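Local coordinates for taurine:2-oxoglutarate aminotransferase (Bifidobacterium kashiwanohense PV20-2, PDB 6JIX), which transfers the amino group of taurine to 2-oxoglutarate, yielding glutamate, with pyridoxal 5'-phosphate as its cofactor, at the interface of chains A and B. Residues are numbered along the deposited sequence; one frame, centred on the assembly and turned at random. Chains: chain A/B, taurine:2-oxoglutarate aminotransferase.

The interface of chains A and B. Residues chain A 23, 157, 161; chain B 307, 309.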
loop_
_atom_site.group_PDB
_atom_site.type_symbol
_atom_site.label_atom_id
_atom_site.label_comp_id
_atom_site.label_asym_id
_atom_site.label_seq_id
_atom_site.Cartn_x
_atom_site.Cartn_y
_atom_site.Cartn_z
ATOM N N TRP A 23 9.534 8.758 -9.771
ATOM C CA TRP A 23 10.786 8.438 -10.468
ATOM C C TRP A 23 11.184 9.490 -11.503
ATOM O O TRP A 23 11.776 9.155 -12.533
ATOM C CB TRP A 23 10.729 7.062 -11.135
ATOM C CG TRP A 23 10.186 5.926 -10.295
ATOM C CD1 TRP A 23 9.044 5.231 -10.528
ATOM C CD2 TRP A 23 10.781 5.324 -9.130
ATOM N NE1 TRP A 23 8.868 4.244 -9.587
ATOM C CE2 TRP A 23 9.920 4.279 -8.713
ATOM C CE3 TRP A 23 11.951 5.565 -8.396
ATOM C CZ2 TRP A 23 10.189 3.479 -7.599
ATOM C CZ3 TRP A 23 12.215 4.768 -7.281
ATOM C CH2 TRP A 23 11.335 3.738 -6.898
ATOM N N TRP A 157 18.982 -0.520 -8.637
ATOM C CA TRP A 157 19.552 0.657 -7.999
ATOM C C TRP A 157 18.518 1.558 -7.334
ATOM O O TRP A 157 18.909 2.474 -6.607
ATOM C CB TRP A 157 20.359 1.452 -9.033
ATOM C CG TRP A 157 19.625 1.750 -10.339
ATOM C CD1 TRP A 157 19.770 1.093 -11.529
ATOM C CD2 TRP A 157 18.672 2.800 -10.576
ATOM N NE1 TRP A 157 18.952 1.653 -12.482
ATOM C CE2 TRP A 157 18.273 2.705 -11.926
ATOM C CE3 TRP A 157 18.120 3.808 -9.781
ATOM C CZ2 TRP A 157 17.347 3.576 -12.496
ATOM C CZ3 TRP A 157 17.185 4.671 -10.349
ATOM C CH2 TRP A 157 16.811 4.547 -11.692
ATOM N N ALA A 161 18.501 4.824 -2.801
ATOM C CA ALA A 161 17.841 5.894 -2.060
ATOM C C ALA A 161 17.278 5.373 -0.748
ATOM O O ALA A 161 17.474 5.986 0.306
ATOM C CB ALA A 161 16.732 6.527 -2.901
ATOM N N VAL B 307 15.803 14.068 -8.927
ATOM C CA VAL B 307 14.825 13.036 -9.223
ATOM C C VAL B 307 14.225 12.537 -7.919
ATOM O O VAL B 307 14.952 12.197 -6.975
ATOM C CB VAL B 307 15.477 11.891 -10.009
ATOM C CG1 VAL B 307 14.548 10.700 -10.069
ATOM C CG2 VAL B 307 15.875 12.361 -11.401
ATOM N N GLN B 309 13.119 9.774 -6.049
ATOM C CA GLN B 309 13.335 8.326 -6.092
ATOM C C GLN B 309 12.278 7.604 -5.253
ATOM O O GLN B 309 12.563 6.847 -4.332
ATOM C CB GLN B 309 14.746 7.992 -5.631
ATOM C CG GLN B 309 15.808 8.622 -6.499
ATOM C CD GLN B 309 15.869 7.994 -7.881
ATOM O OE1 GLN B 309 15.161 7.020 -8.164
ATOM N NE2 GLN B 309 16.729 8.541 -8.751
#
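The side-chain amide oxygen of B:Gln309 meets the edges of two indoles, A:Trp23 and A:Trp157, at the gap where their rims come near each other, a compact example of how a polar side chain can be accommodated at a subunit interface beside aromatic edges. This oxygen, OE1, lies in the ring plane of A:Trp23, 3.5 Å from CE3, and likewise at the rim of A:Trp157, 3.8 Å from CZ3. The amide is turned 55° from the first ring and stands nearly upright to the second, at 86°, so neither indole stacks on it. A:Trp23 also reaches the glutamine backbone, its CZ3 lying 3.5 Å from the carbonyl carbon C of B:Gln309. Nearer the backbone of the same side chain, CB of B:Gln309 packs 3.7 Å from the methyl CB of A:Ala161. A bend at chi2 (-70°) turns the amide away from this aliphatic contact toward the tryptophans. B:Val307 adds a lighter touch, with CG1 3.9 Å from the backbone carbon C of A:Trp23. Were A:Trp23 cut back to an alanine, a gap would probably open beside the backbone carbonyl and OE1 of B:Gln309, leaving the amide its A:Trp157 contact but less restraint. A:Trp23, also part of a glutamate-binding site, follows helix 8-18; A:Trp157 just precedes helix 159-162, which carries A:Ala161; the chain B residues follow helix 297-305, within the two-fold dimer interface usual for class-III aminotransferases.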